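Local coordinates for protein ABC transporter (Caldanaerobius, PDB 4G68) that probably binds xylan-derived oligosaccharides outside the cell as the solute-binding component of an ABC transporter and hands them over for uptake, at residues F106-P109 with F110-G114; S329-K332 with D333-V336. All blocks are in the same frame, centred on the assembly; numbering follows the deposited sequence.

Contact 1. Residues F106-P109 with F110-G114; sequences FSQP and FVEAG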
loop_
_atom_site.group_PDB
_atom_site.type_symbol
_atom_site.label_atom_id
_atom_site.label_comp_id
_atom_site.label_asym_id
_atom_site.label_seq_id
_atom_site.Cartn_x
_atom_site.Cartn_y
_atom_site.Cartn_z
ATOM N N PHE C 106 11.490 -0.578 4.777
ATOM C CA PHE C 106 11.134 -1.885 5.365
ATOM C C PHE C 106 12.207 -2.905 5.079
ATOM O O PHE C 106 12.498 -3.765 5.903
ATOM C CB PHE C 106 9.849 -2.380 4.744
ATOM C CG PHE C 106 9.380 -3.732 5.251
ATOM C CD1 PHE C 106 8.536 -3.812 6.369
ATOM C CD2 PHE C 106 9.703 -4.922 4.570
ATOM C CE1 PHE C 106 8.072 -5.058 6.836
ATOM C CE2 PHE C 106 9.210 -6.155 5.019
ATOM C CZ PHE C 106 8.389 -6.220 6.140
ATOM N N SER C 107 12.760 -2.871 3.868
ATOM C CA SER C 107 13.753 -3.891 3.521
ATOM C C SER C 107 15.204 -3.441 3.800
ATOM O O SER C 107 16.167 -4.219 3.617
ATOM C CB SER C 107 13.571 -4.358 2.073
ATOM O OG SER C 107 12.231 -4.757 1.828
ATOM N N GLN C 108 15.371 -2.182 4.217
ATOM C CA GLN C 108 16.740 -1.653 4.367
ATOM C C GLN C 108 17.564 -2.510 5.368
ATOM O O GLN C 108 18.690 -2.872 5.046
ATOM C CB GLN C 108 16.753 -0.162 4.740
ATOM C CG GLN C 108 18.118 0.492 4.543
ATOM C CD GLN C 108 18.205 1.934 5.062
ATOM O OE1 GLN C 108 17.201 2.553 5.434
ATOM N NE2 GLN C 108 19.422 2.472 5.087
ATOM N N PRO C 109 16.980 -2.841 6.547
ATOM C CA PRO C 109 17.645 -3.706 7.546
ATOM C C PRO C 109 18.133 -5.037 6.999
ATOM O O PRO C 109 19.275 -5.443 7.322
ATOM C CB PRO C 109 16.536 -3.977 8.581
ATOM C CG PRO C 109 15.652 -2.774 8.497
ATOM C CD PRO C 109 15.667 -2.365 7.052
ATOM N N PHE C 110 17.285 -5.721 6.221
ATOM C CA PHE C 110 17.667 -7.011 5.578
ATOM C C PHE C 110 18.888 -6.829 4.671
ATOM O O PHE C 110 19.782 -7.676 4.598
ATOM C CB PHE C 110 16.551 -7.578 4.687
ATOM C CG PHE C 110 15.158 -7.534 5.286
ATOM C CD1 PHE C 110 14.947 -7.619 6.668
ATOM C CD2 PHE C 110 14.038 -7.484 4.438
ATOM C CE1 PHE C 110 13.648 -7.583 7.198
ATOM C CE2 PHE C 110 12.739 -7.454 4.955
ATOM C CZ PHE C 110 12.545 -7.513 6.340
ATOM N N VAL C 111 18.883 -5.725 3.936
ATOM C CA VAL C 111 19.913 -5.468 2.960
ATOM C C VAL C 111 21.184 -5.172 3.706
ATOM O O VAL C 111 22.199 -5.789 3.409
ATOM C CB VAL C 111 19.548 -4.323 1.963
ATOM C CG1 VAL C 111 20.751 -4.010 1.095
ATOM C CG2 VAL C 111 18.356 -4.777 1.119
ATOM N N GLU C 112 21.112 -4.272 4.695
ATOM C CA GLU C 112 22.300 -3.895 5.481
ATOM C C GLU C 112 22.897 -5.044 6.293
ATOM O O GLU C 112 24.111 -5.102 6.510
ATOM C CB GLU C 112 21.987 -2.712 6.391
ATOM C CG GLU C 112 21.757 -1.432 5.594
ATOM C CD GLU C 112 21.819 -0.186 6.464
ATOM O OE1 GLU C 112 21.807 -0.328 7.724
ATOM O OE2 GLU C 112 21.903 0.936 5.885
ATOM N N ALA C 113 22.051 -5.967 6.723
ATOM C CA ALA C 113 22.516 -7.145 7.463
ATOM C C ALA C 113 23.153 -8.223 6.584
ATOM O O ALA C 113 23.500 -9.277 7.103
ATOM C CB ALA C 113 21.373 -7.759 8.266
ATOM N N GLY C 114 23.272 -7.987 5.279
ATOM C CA GLY C 114 23.893 -8.968 4.337
ATOM C C GLY C 114 23.009 -10.174 4.031
ATOM O O GLY C 114 23.499 -11.272 3.686
#
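Phe110 turns the edge of its ring toward the face of Phe106 in an offset edge-to-face pair, the planes at 87° and the centroids 5.6 Å apart. The rim leads: Phe110 CE2 lies 3.8 Å from Phe106 CE2. Each first torsion serves this meeting, since Phe106 CG stands anti to its backbone N (chi1 179°) whereas Phe110 CG lies beside its own. Phe106 O sits over one face of the Phe110 ring, and Ser107 CB packs against Phe110 CD2 at 3.9 Å. Ser107 OG is held by Trp102 O and Thr101 OG1, so a small hydroxyl residue fits where the chain leaves strand 98-102. On another side of the short helix, the extended chains of Gln108 and Glu112 bring Gln108 NE2 to Glu112 OE2 at 3.0 Å, a weak bond with amide and carboxylate planes 81° apart. Backbone bonds run from Val111 N to Ser107 O and from Ala113 N to Pro109 O; proline, lacking an N-H, is well tolerated in a first turn. Gly114, at positive phi, closes the helix in a Schellman motif. The chemistry is divided: both rings pack on Thr101, Phe110 also on Ile90, while a weak polar bond joins more exposed side chains.

Contact 2. Residues S329-K332 with D333-V336; sequences SKYK and DEAV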
loop_
_atom_site.group_PDB
_atom_site.type_symbol
_atom_site.label_atom_id
_atom_site.label_comp_id
_atom_site.label_asym_id
_atom_site.label_seq_id
_atom_site.Cartn_x
_atom_site.Cartn_y
_atom_site.Cartn_z
ATOM N N SER C 329 20.525 -18.496 -0.359
ATOM C CA SER C 329 19.935 -19.489 -1.249
ATOM C C SER C 329 21.083 -20.377 -1.773
ATOM O O SER C 329 22.209 -19.908 -2.026
ATOM C CB SER C 329 19.134 -18.871 -2.418
ATOM O OG SER C 329 18.494 -19.912 -3.185
ATOM N N LYS C 330 20.796 -21.663 -1.875
ATOM C CA LYS C 330 21.730 -22.607 -2.482
ATOM C C LYS C 330 21.716 -22.465 -4.024
ATOM O O LYS C 330 22.716 -22.713 -4.708
ATOM C CB LYS C 330 21.306 -24.012 -2.089
ATOM C CG LYS C 330 21.135 -24.213 -0.602
ATOM C CD LYS C 330 22.474 -24.431 0.066
ATOM C CE LYS C 330 22.336 -25.086 1.435
ATOM N NZ LYS C 330 21.891 -26.509 1.355
ATOM N N TYR C 331 20.575 -22.040 -4.565
ATOM C CA TYR C 331 20.376 -21.985 -6.016
ATOM C C TYR C 331 20.112 -20.563 -6.478
ATOM O O TYR C 331 18.977 -20.232 -6.947
ATOM C CB TYR C 331 19.206 -22.868 -6.398
ATOM C CG TYR C 331 19.147 -24.111 -5.568
ATOM C CD1 TYR C 331 20.030 -25.163 -5.793
ATOM C CD2 TYR C 331 18.201 -24.240 -4.559
ATOM C CE1 TYR C 331 19.977 -26.308 -5.018
ATOM C CE2 TYR C 331 18.141 -25.379 -3.776
ATOM C CZ TYR C 331 19.020 -26.409 -4.016
ATOM O OH TYR C 331 18.930 -27.550 -3.225
ATOM N N LYS C 332 21.152 -19.741 -6.344
ATOM C CA LYS C 332 21.058 -18.297 -6.607
ATOM C C LYS C 332 20.688 -17.965 -8.047
ATOM O O LYS C 332 19.773 -17.143 -8.277
ATOM C CB LYS C 332 22.371 -17.599 -6.265
ATOM C CG LYS C 332 22.691 -17.564 -4.794
ATOM C CD LYS C 332 24.086 -16.979 -4.589
ATOM C CE LYS C 332 24.483 -17.003 -3.115
ATOM N NZ LYS C 332 24.513 -18.378 -2.551
ATOM N N ASP C 333 21.382 -18.587 -9.008
ATOM C CA ASP C 333 21.106 -18.348 -10.429
ATOM C C ASP C 333 19.615 -18.720 -10.735
ATOM O O ASP C 333 18.890 -17.991 -11.415
ATOM C CB ASP C 333 22.075 -19.161 -11.333
ATOM C CG ASP C 333 23.503 -18.503 -11.521
ATOM O OD1 ASP C 333 23.795 -17.476 -10.847
ATOM O OD2 ASP C 333 24.338 -19.037 -12.390
ATOM N N GLU C 334 19.166 -19.854 -10.216
ATOM C CA GLU C 334 17.795 -20.348 -10.488
ATOM C C GLU C 334 16.730 -19.477 -9.794
ATOM O O GLU C 334 15.680 -19.159 -10.399
ATOM C CB GLU C 334 17.677 -21.811 -10.044
ATOM C CG GLU C 334 18.681 -22.716 -10.791
ATOM C CD GLU C 334 20.112 -22.850 -10.163
ATOM O OE1 GLU C 334 20.527 -22.162 -9.204
ATOM O OE2 GLU C 334 20.871 -23.709 -10.676
ATOM N N ALA C 335 17.015 -19.108 -8.538
ATOM C CA ALA C 335 16.158 -18.197 -7.751
ATOM C C ALA C 335 15.933 -16.798 -8.373
ATOM O O ALA C 335 14.793 -16.257 -8.327
ATOM C CB ALA C 335 16.678 -18.067 -6.325
ATOM N N VAL C 336 16.987 -16.214 -8.956
ATOM C CA VAL C 336 16.855 -14.927 -9.683
ATOM C C VAL C 336 16.024 -15.136 -10.959
ATOM O O VAL C 336 15.215 -14.269 -11.286
ATOM C CB VAL C 336 18.241 -14.288 -10.025
ATOM C CG1 VAL C 336 18.076 -12.992 -10.854
ATOM C CG2 VAL C 336 19.007 -13.962 -8.763
#
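Tyr331 and Glu334 meet where helix 332-353 begins, with Tyr331 at the N-cap position. Glu334 can be followed outward. Its CB lies 3.7 Å from Tyr331 O and also near Tyr331 CB. The chain then bends at chi2 (87°), folding the carboxylate back toward the tyrosine: CD comes to 3.9 Å from Tyr331 CB, and OE1 ends 3.2 Å from that same CB. OE1 approaches the tyrosine ring obliquely, and since Tyr331 O is another acceptor, no hydrogen bond joins the two oxygens. Tyr331 O instead receives Ala335 N at 2.8 Å, opening the helical bonding, and Val336 N follows on Lys332 O. Alanine suits its place because its methyl fits close to the Tyr331 carbonyl and packs on Leu41 and Val325.

Before the helix, Ser329 forms an ST turn, its OG accepting Tyr331 N at 3.3 Å while also bonded to Asp97 OD1. Lys332 reaches back over this turn on a long chain bent only at chi4, and NZ meets Ser329 O at 2.8 Å, nearly in line with the carbonyl bond. An alanine in place of Ser329 would probably leave Tyr331 N without its side-chain acceptor and Asp97 without this hydroxyl partner, making the turn less firmly fixed. A carboxylate within the first helical turn lies near the positive end of the helix dipole, which is likely to favour the charged form of Glu334; the lysine ammonium meanwhile gives a preceding carbonyl a charged donor.

Contacts 1 and 2 are separate packing sites in one solute-binding protein. Their centres are 19 Å apart and their nearest atoms about 9 Å, so they do not touch, although they lie on the same side of the chain's centre. Contact 1 follows strand 98-102 and contact 2 follows strand 317-325, antiparallel neighbours in the mixed sheet. The chain running on from 106-114 also passes contact 2, where Leu117, Leu119 and Tyr122 meet Lys332, Val336 and Asp333. One contact spans a short helix with its end, the other starts a long one; neither includes a bound ligand.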